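RNA-binding protein RO60 (Deinococcus radiodurans, PDB 2NVO) binds several small RNAs that accumulate during recovery from ultraviolet irradiation and contributes to the organism's resistance to such irradiation. Local coordinates at residues T153-Y161 with Q184-H192; G439-I447 with F460-G471. One frame throughout, in Å; residues are numbered along the deposited sequence.

In the fold
Along the chain, interaction 1 comes first: helix 151-163 runs out, the chain passes through helix 166-175 and a small two-stranded hairpin, and helix 184-191 returns to pack on the first helix, closing a short loop within the horseshoe-shaped TROVE domain. Interaction 2 opens much later, in the VWFA-like domain. There the segment 439-447 leads into helix 445-452, and strand 459-464 with the loop after it comes back along that segment, carrying Glu467 to the calcium ion. The two loops lie in series, neither enclosing nor crossing the other. The centres of interaction 1 and interaction 2 are about 51 Å apart, on opposite sides of the centre of this ring-shaped monomer.

Interaction 1 (T153-Y161 with Q184-H192)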
loop_
_atom_site.group_PDB
_atom_site.type_symbol
_atom_site.label_atom_id
_atom_site.label_comp_id
_atom_site.label_asym_id
_atom_site.label_seq_id
_atom_site.Cartn_x
_atom_site.Cartn_y
_atom_site.Cartn_z
ATOM N N THR A 153 18.166 2.686 -25.427
ATOM C CA THR A 153 17.056 3.420 -24.833
ATOM C C THR A 153 15.850 3.517 -25.769
ATOM O O THR A 153 14.734 3.185 -25.378
ATOM C CB THR A 153 17.488 4.818 -24.352
ATOM O OG1 THR A 153 18.488 4.681 -23.332
ATOM C CG2 THR A 153 16.289 5.577 -23.779
ATOM N N ARG A 154 16.065 3.971 -27.002
ATOM C CA ARG A 154 14.965 4.040 -27.960
ATOM C C ARG A 154 14.278 2.687 -28.085
ATOM O O ARG A 154 13.070 2.576 -27.892
ATOM C CB ARG A 154 15.450 4.514 -29.331
ATOM C CG ARG A 154 15.705 6.000 -29.401
ATOM C CD ARG A 154 16.467 6.378 -30.663
ATOM N NE ARG A 154 17.830 5.850 -30.653
ATOM C CZ ARG A 154 18.645 5.860 -31.705
ATOM N NH1 ARG A 154 18.230 6.365 -32.863
ATOM N NH2 ARG A 154 19.871 5.359 -31.601
ATOM N N ARG A 155 15.062 1.659 -28.403
ATOM C CA ARG A 155 14.537 0.305 -28.529
ATOM C C ARG A 155 13.851 -0.181 -27.250
ATOM O O ARG A 155 12.737 -0.686 -27.297
ATOM C CB ARG A 155 15.643 -0.678 -28.942
ATOM C CG ARG A 155 15.931 -0.681 -30.440
ATOM C CD ARG A 155 14.628 -0.769 -31.227
ATOM N NE ARG A 155 13.694 -1.704 -30.602
ATOM C CZ ARG A 155 12.390 -1.751 -30.861
ATOM N NH1 ARG A 155 11.615 -2.627 -30.233
ATOM N NH2 ARG A 155 11.857 -0.916 -31.743
ATOM N N GLY A 156 14.521 -0.020 -26.115
ATOM C CA GLY A 156 13.981 -0.467 -24.838
ATOM C C GLY A 156 12.631 0.132 -24.485
ATOM O O GLY A 156 11.740 -0.566 -24.020
ATOM N N VAL A 157 12.475 1.434 -24.702
ATOM C CA VAL A 157 11.191 2.080 -24.476
ATOM C C VAL A 157 10.173 1.645 -25.535
ATOM O O VAL A 157 9.028 1.302 -25.211
ATOM C CB VAL A 157 11.326 3.617 -24.458
ATOM C CG1 VAL A 157 9.962 4.276 -24.293
ATOM C CG2 VAL A 157 12.283 4.061 -23.350
ATOM N N ALA A 158 10.589 1.641 -26.798
ATOM C CA ALA A 158 9.705 1.199 -27.877
ATOM C C ALA A 158 9.192 -0.215 -27.618
ATOM O O ALA A 158 8.029 -0.520 -27.870
ATOM C CB ALA A 158 10.416 1.265 -29.237
ATOM N N ASN A 159 10.062 -1.081 -27.118
ATOM C CA ASN A 159 9.675 -2.465 -26.852
ATOM C C ASN A 159 8.519 -2.549 -25.853
ATOM O O ASN A 159 7.661 -3.432 -25.942
ATOM C CB ASN A 159 10.874 -3.276 -26.385
ATOM C CG ASN A 159 10.542 -4.740 -26.164
ATOM O OD1 ASN A 159 9.955 -5.411 -27.027
ATOM N ND2 ASN A 159 10.916 -5.244 -25.001
ATOM N N VAL A 160 8.472 -1.597 -24.925
ATOM C CA VAL A 160 7.382 -1.534 -23.968
ATOM C C VAL A 160 6.034 -1.373 -24.664
ATOM O O VAL A 160 5.081 -2.084 -24.346
ATOM C CB VAL A 160 7.585 -0.396 -22.931
ATOM C CG1 VAL A 160 6.350 -0.256 -22.058
ATOM C CG2 VAL A 160 8.796 -0.689 -22.082
ATOM N N TYR A 161 5.954 -0.447 -25.618
ATOM C CA TYR A 161 4.701 -0.200 -26.330
ATOM C C TYR A 161 4.377 -1.304 -27.334
ATOM O O TYR A 161 3.217 -1.662 -27.524
ATOM C CB TYR A 161 4.746 1.149 -27.042
ATOM C CG TYR A 161 4.863 2.324 -26.094
ATOM C CD1 TYR A 161 3.758 2.782 -25.383
ATOM C CD2 TYR A 161 6.077 2.975 -25.916
ATOM C CE1 TYR A 161 3.864 3.873 -24.512
ATOM C CE2 TYR A 161 6.197 4.050 -25.056
ATOM C CZ TYR A 161 5.089 4.489 -24.352
ATOM O OH TYR A 161 5.212 5.564 -23.497
ATOM N N GLN A 184 3.047 10.049 -22.207
ATOM C CA GLN A 184 3.166 8.976 -23.203
ATOM C C GLN A 184 3.585 9.572 -24.547
ATOM O O GLN A 184 4.415 9.004 -25.264
ATOM C CB GLN A 184 1.842 8.213 -23.354
ATOM C CG GLN A 184 1.264 7.709 -22.038
ATOM C CD GLN A 184 2.082 6.602 -21.416
ATOM O OE1 GLN A 184 2.021 6.375 -20.208
ATOM N NE2 GLN A 184 2.857 5.909 -22.232
ATOM N N ALA A 185 3.013 10.723 -24.885
ATOM C CA ALA A 185 3.372 11.440 -26.106
ATOM C C ALA A 185 4.876 11.711 -26.211
ATOM O O ALA A 185 5.473 11.466 -27.257
ATOM C CB ALA A 185 2.591 12.738 -26.218
ATOM N N ASP A 186 5.480 12.214 -25.132
ATOM C CA ASP A 186 6.927 12.450 -25.095
ATOM C C ASP A 186 7.716 11.188 -25.424
ATOM O O ASP A 186 8.596 11.184 -26.291
ATOM C CB ASP A 186 7.379 12.909 -23.707
ATOM C CG ASP A 186 6.811 14.251 -23.312
ATOM O OD1 ASP A 186 6.398 15.020 -24.203
ATOM O OD2 ASP A 186 6.787 14.513 -22.098
ATOM N N ALA A 187 7.422 10.129 -24.684
ATOM C CA ALA A 187 8.118 8.866 -24.848
ATOM C C ALA A 187 7.954 8.325 -26.268
ATOM O O ALA A 187 8.900 7.810 -26.854
ATOM C CB ALA A 187 7.611 7.849 -23.829
ATOM N N LEU A 188 6.743 8.428 -26.803
ATOM C CA LEU A 188 6.446 7.895 -28.126
ATOM C C LEU A 188 7.226 8.637 -29.214
ATOM O O LEU A 188 7.672 8.035 -30.190
ATOM C CB LEU A 188 4.934 7.919 -28.392
ATOM C CG LEU A 188 4.107 6.877 -27.620
ATOM C CD1 LEU A 188 2.605 7.110 -27.772
ATOM C CD2 LEU A 188 4.482 5.450 -28.044
ATOM N N ARG A 189 7.406 9.942 -29.032
ATOM C CA ARG A 189 8.132 10.767 -29.997
ATOM C C ARG A 189 9.621 10.455 -30.004
ATOM O O ARG A 189 10.300 10.654 -31.004
ATOM C CB ARG A 189 7.930 12.254 -29.688
ATOM C CG ARG A 189 6.500 12.726 -29.838
ATOM C CD ARG A 189 6.404 14.250 -29.809
ATOM N NE ARG A 189 5.008 14.661 -29.776
ATOM C CZ ARG A 189 4.370 15.016 -28.667
ATOM N NH1 ARG A 189 5.022 15.041 -27.506
ATOM N NH2 ARG A 189 3.086 15.362 -28.724
ATOM N N LYS A 190 10.122 9.991 -28.869
ATOM C CA LYS A 190 11.528 9.682 -28.715
ATOM C C LYS A 190 11.795 8.250 -29.172
ATOM O O LYS A 190 12.818 7.976 -29.791
ATOM C CB LYS A 190 11.949 9.848 -27.252
ATOM C CG LYS A 190 12.062 11.307 -26.758
ATOM C CD LYS A 190 13.511 11.780 -26.726
ATOM C CE LYS A 190 13.622 13.166 -26.088
ATOM N NZ LYS A 190 15.028 13.535 -25.725
ATOM N N ALA A 191 10.847 7.355 -28.886
ATOM C CA ALA A 191 11.026 5.912 -29.085
ATOM C C ALA A 191 10.501 5.361 -30.418
ATOM O O ALA A 191 10.989 4.337 -30.892
ATOM C CB ALA A 191 10.386 5.141 -27.930
ATOM N N HIS A 192 9.485 6.013 -30.982
ATOM C CA HIS A 192 8.886 5.626 -32.267
ATOM C C HIS A 192 8.527 4.149 -32.384
ATOM O O HIS A 192 9.038 3.467 -33.271
ATOM C CB HIS A 192 9.830 5.963 -33.425
ATOM C CG HIS A 192 10.387 7.348 -33.373
ATOM N ND1 HIS A 192 9.642 8.463 -33.698
ATOM C CD2 HIS A 192 11.621 7.803 -33.039
ATOM C CE1 HIS A 192 10.391 9.545 -33.563
ATOM N NE2 HIS A 192 11.594 9.169 -33.164
HETATM O O HOH W 1 12.426 2.426 -32.390
#
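Tyr161 turns its CG anti to its carbonyl carbon (chi1 -64°), and Leu188 does the same with its own CG; these torsions help to bring the CD2 methyl of Leu188 squarely over the tyrosine ring. Leu188 CD2 sits 3.5 Å from the centroid of the Tyr161 ring and only 6° off the ring normal, a CH-pi contact centred on one face. The phenol is also met at its rim: the Gln184 side-chain amide lies at the ring edge, its plane nearly perpendicular to the ring, and the methyl of Ala187 touches Tyr161 OH, with CB 3.3 Å from that oxygen. The two helices, 151-163 and 184-191, are both part of the helical HEAT-like TROVE horseshoe, in a region that by similarity binds RNA. Their short segments approach to 9.0 Å between axes, with their N-to-C directions 124° apart. Small residues allow close approach where the second helix ends. Ala191 points its methyl at the first helix, with CB 3.8 Å from Val157 CG1 and 4.1 Å from Ala158 CB, and it also rests on the backbone at Arg154 O. In return the Ala158 methyl, CB, lies 3.5 Å from Ala191 O. That carbonyl oxygen accepts a hydrogen bond from a water, which in turn receives a weak, long one from Arg155 NH2. At the solvent-exposed margin the aliphatic part of Arg154 passes over the last turn of the helix, CG coming 3.5 Å from Lys190 O, while its guanidinium leads away from the contact. Helix 133-143 backs the apolar seam, Leu140 touching both Val157 and Ala187 and Leu136 touching Tyr161; Pro193, just after the second helix, touches both Tyr161 and Leu188.

Interaction 2 (G439-I447 with F460-G471); sequences GGTDCAQPI and FVVYTDNETWAG. With CA (calcium ion), chain B.
The MIDAS-like metal site of the VWFA-like domain borders this contact, where strand 459-464 and the loop after it pack against the segment leading into helix 445-452. Glu467 OE2 binds the calcium ion at 2.4 Å beside waters and the hydroxyls of Ser372 and Ser374. Thr441, a divalent-cation ligand by similarity though not bound to the calcium ion here, lays its CB 3.4 Å from Glu467 O; its OG1 and that of Thr464 both hydrogen-bond to Asp370. Trp469 N donates a 3.0 Å hydrogen bond to Thr441 O, from above the carbonyl plane, and one water joins Thr441 N to Glu467 O. Gly440 CA packs against the indole, 3.6 Å from Trp469 CE3, while Asp442 CB touches the indole edge. With CG anti to the backbone N (chi1 -180°), Asp442 brings OD1 to Ala444 N, a 2.9 Å capping bond, and a water connects OD1 to Gly471 N. Deeper in, Cys443 SG rests on Val462 CG1 and Thr468 CG2, and Ile447 CG1 stands over the face of Phe460, 3.7 Å from the centroid. A central parallel strand ending at metal-binding loops, with a helix against its face, is characteristic of the Rossmann-like vWA fold.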
loop_
_atom_site.group_PDB
_atom_site.type_symbol
_atom_site.label_atom_id
_atom_site.label_comp_id
_atom_site.label_asym_id
_atom_site.label_seq_id
_atom_site.Cartn_x
_atom_site.Cartn_y
_atom_site.Cartn_z
ATOM N N GLY A 439 3.965 3.338 32.568
ATOM C CA GLY A 439 5.391 3.572 32.655
ATOM C C GLY A 439 5.917 3.998 31.302
ATOM O O GLY A 439 5.162 4.099 30.348
ATOM N N GLY A 440 7.212 4.254 31.226
ATOM C CA GLY A 440 7.838 4.699 30.001
ATOM C C GLY A 440 7.727 3.619 28.945
ATOM O O GLY A 440 7.768 2.427 29.249
ATOM N N THR A 441 7.588 4.026 27.694
ATOM C CA THR A 441 7.486 3.048 26.619
ATOM C C THR A 441 8.890 2.562 26.211
ATOM O O THR A 441 9.466 3.019 25.242
ATOM C CB THR A 441 6.672 3.590 25.438
ATOM O OG1 THR A 441 5.335 3.825 25.902
ATOM C CG2 THR A 441 6.633 2.543 24.322
ATOM N N ASP A 442 9.422 1.610 26.975
ATOM C CA ASP A 442 10.797 1.153 26.779
ATOM C C ASP A 442 10.813 -0.093 25.897
ATOM O O ASP A 442 10.419 -1.168 26.352
ATOM C CB ASP A 442 11.407 0.822 28.143
ATOM C CG ASP A 442 12.842 0.337 28.060
ATOM O OD1 ASP A 442 13.391 0.153 26.960
ATOM O OD2 ASP A 442 13.435 0.133 29.135
ATOM N N CYS A 443 11.294 0.052 24.668
ATOM C CA CYS A 443 11.219 -1.030 23.696
ATOM C C CYS A 443 12.161 -2.182 24.024
ATOM O O CYS A 443 12.092 -3.217 23.385
ATOM C CB CYS A 443 11.522 -0.525 22.286
ATOM S SG CYS A 443 10.438 0.851 21.692
ATOM N N ALA A 444 13.066 -1.990 24.985
ATOM C CA ALA A 444 13.949 -3.079 25.392
ATOM C C ALA A 444 13.231 -4.000 26.365
ATOM O O ALA A 444 13.504 -5.204 26.441
ATOM C CB ALA A 444 15.230 -2.530 26.028
ATOM N N GLN A 445 12.296 -3.431 27.099
ATOM C CA GLN A 445 11.705 -4.096 28.245
ATOM C C GLN A 445 10.904 -5.396 27.965
ATOM O O GLN A 445 10.968 -6.352 28.757
ATOM C CB GLN A 445 10.885 -3.080 29.039
ATOM C CG GLN A 445 10.256 -3.645 30.291
ATOM C CD GLN A 445 9.629 -2.570 31.152
ATOM O OE1 GLN A 445 9.248 -1.502 30.663
ATOM N NE2 GLN A 445 9.522 -2.844 32.445
ATOM N N PRO A 446 10.149 -5.449 26.851
ATOM C CA PRO A 446 9.448 -6.700 26.533
ATOM C C PRO A 446 10.447 -7.832 26.309
ATOM O O PRO A 446 10.155 -8.978 26.663
ATOM C CB PRO A 446 8.736 -6.396 25.200
ATOM C CG PRO A 446 8.600 -4.883 25.164
ATOM C CD PRO A 446 9.870 -4.379 25.867
ATOM N N ILE A 447 11.591 -7.499 25.721
ATOM C CA ILE A 447 12.610 -8.491 25.407
ATOM C C ILE A 447 13.343 -8.945 26.661
ATOM O O ILE A 447 13.635 -10.131 26.828
ATOM C CB ILE A 447 13.605 -7.952 24.384
ATOM C CG1 ILE A 447 12.860 -7.434 23.155
ATOM C CG2 ILE A 447 14.622 -9.036 23.983
ATOM C CD1 ILE A 447 13.674 -6.502 22.325
ATOM N N PHE A 460 8.920 -9.723 18.476
ATOM C CA PHE A 460 8.441 -8.745 19.456
ATOM C C PHE A 460 7.878 -7.565 18.664
ATOM O O PHE A 460 8.505 -7.143 17.700
ATOM C CB PHE A 460 9.612 -8.251 20.322
ATOM C CG PHE A 460 10.130 -9.288 21.303
ATOM C CD1 PHE A 460 9.621 -9.368 22.585
ATOM C CD2 PHE A 460 11.124 -10.174 20.925
ATOM C CE1 PHE A 460 10.107 -10.317 23.479
ATOM C CE2 PHE A 460 11.631 -11.119 21.823
ATOM C CZ PHE A 460 11.117 -11.198 23.082
ATOM N N VAL A 461 6.702 -7.060 19.030
ATOM C CA VAL A 461 6.159 -5.877 18.355
ATOM C C VAL A 461 5.723 -4.860 19.401
ATOM O O VAL A 461 4.935 -5.175 20.288
ATOM C CB VAL A 461 4.934 -6.191 17.452
ATOM C CG1 VAL A 461 4.523 -4.914 16.697
ATOM C CG2 VAL A 461 5.269 -7.287 16.456
ATOM N N VAL A 462 6.251 -3.650 19.301
ATOM C CA VAL A 462 5.872 -2.596 20.220
ATOM C C VAL A 462 4.968 -1.618 19.491
ATOM O O VAL A 462 5.300 -1.175 18.400
ATOM C CB VAL A 462 7.114 -1.843 20.743
ATOM C CG1 VAL A 462 6.681 -0.548 21.533
ATOM C CG2 VAL A 462 7.955 -2.780 21.615
ATOM N N TYR A 463 3.841 -1.274 20.100
ATOM C CA TYR A 463 2.958 -0.280 19.519
ATOM C C TYR A 463 2.939 0.970 20.403
ATOM O O TYR A 463 2.643 0.885 21.595
ATOM C CB TYR A 463 1.544 -0.851 19.364
ATOM C CG TYR A 463 1.401 -1.758 18.168
ATOM C CD1 TYR A 463 1.275 -1.222 16.888
ATOM C CD2 TYR A 463 1.381 -3.148 18.310
ATOM C CE1 TYR A 463 1.136 -2.047 15.769
ATOM C CE2 TYR A 463 1.245 -3.989 17.195
ATOM C CZ TYR A 463 1.111 -3.427 15.932
ATOM O OH TYR A 463 0.975 -4.231 14.817
ATOM N N THR A 464 3.236 2.121 19.801
ATOM C CA THR A 464 3.199 3.394 20.513
ATOM C C THR A 464 2.613 4.474 19.581
ATOM O O THR A 464 2.259 4.181 18.445
ATOM C CB THR A 464 4.598 3.781 21.072
ATOM O OG1 THR A 464 4.477 4.915 21.949
ATOM C CG2 THR A 464 5.560 4.107 19.968
ATOM N N ASP A 465 2.438 5.695 20.082
ATOM C CA ASP A 465 1.957 6.754 19.193
ATOM C C ASP A 465 3.183 7.422 18.596
ATOM O O ASP A 465 3.595 7.134 17.471
ATOM C CB ASP A 465 0.997 7.741 19.885
ATOM C CG ASP A 465 1.397 8.080 21.328
ATOM O OD1 ASP A 465 2.517 7.776 21.767
ATOM O OD2 ASP A 465 0.556 8.664 22.024
ATOM N N ASN A 466 3.819 8.267 19.399
ATOM C CA ASN A 466 5.077 8.828 19.017
ATOM C C ASN A 466 6.000 9.006 20.228
ATOM O O ASN A 466 6.753 9.947 20.276
ATOM C CB ASN A 466 4.844 10.137 18.246
ATOM C CG ASN A 466 4.199 11.229 19.097
ATOM O OD1 ASN A 466 3.741 10.985 20.216
ATOM N ND2 ASN A 466 4.171 12.450 18.565
ATOM N N GLU A 467 5.942 8.092 21.205
ATOM C CA GLU A 467 6.667 8.305 22.455
ATOM C C GLU A 467 7.476 7.121 22.964
ATOM O O GLU A 467 7.249 6.653 24.081
ATOM C CB GLU A 467 5.724 8.793 23.562
ATOM C CG GLU A 467 5.021 10.070 23.218
ATOM C CD GLU A 467 4.433 10.766 24.431
ATOM O OE1 GLU A 467 4.678 11.959 24.569
ATOM O OE2 GLU A 467 3.736 10.149 25.249
ATOM N N THR A 468 8.417 6.644 22.152
ATOM C CA THR A 468 9.433 5.735 22.656
ATOM C C THR A 468 10.247 6.486 23.722
ATOM O O THR A 468 10.505 7.683 23.612
ATOM C CB THR A 468 10.374 5.239 21.551
ATOM O OG1 THR A 468 11.017 6.357 20.923
ATOM C CG2 THR A 468 9.609 4.417 20.505
ATOM N N TRP A 469 10.643 5.757 24.751
ATOM C CA TRP A 469 11.364 6.325 25.874
ATOM C C TRP A 469 12.547 5.394 26.082
ATOM O O TRP A 469 12.369 4.179 26.164
ATOM C CB TRP A 469 10.435 6.293 27.083
ATOM C CG TRP A 469 11.040 6.717 28.362
ATOM C CD1 TRP A 469 11.303 7.993 28.757
ATOM C CD2 TRP A 469 11.444 5.868 29.435
ATOM N NE1 TRP A 469 11.864 7.991 30.012
ATOM C CE2 TRP A 469 11.954 6.694 30.454
ATOM C CE3 TRP A 469 11.439 4.481 29.630
ATOM C CZ2 TRP A 469 12.462 6.186 31.648
ATOM C CZ3 TRP A 469 11.932 3.974 30.818
ATOM C CH2 TRP A 469 12.436 4.823 31.813
ATOM N N ALA A 470 13.753 5.946 26.151
ATOM C CA ALA A 470 14.938 5.121 26.338
ATOM C C ALA A 470 15.118 4.699 27.799
ATOM O O ALA A 470 15.125 5.528 28.714
ATOM C CB ALA A 470 16.181 5.838 25.815
ATOM N N GLY A 471 15.243 3.393 28.007
ATOM C CA GLY A 471 15.571 2.862 29.312
ATOM C C GLY A 471 17.081 2.730 29.448
ATOM O O GLY A 471 17.828 3.200 28.593
HETATM CA CA CA B . 2.074 8.706 26.134
HETATM O O HOH W 2 6.895 6.621 26.690
HETATM O O HOH W 3 15.604 1.266 26.099
HETATM O O HOH W 4 12.536 2.669 23.786
HETATM O O HOH W 5 2.693 7.293 24.234
HETATM O O HOH W 6 3.744 7.741 27.680
#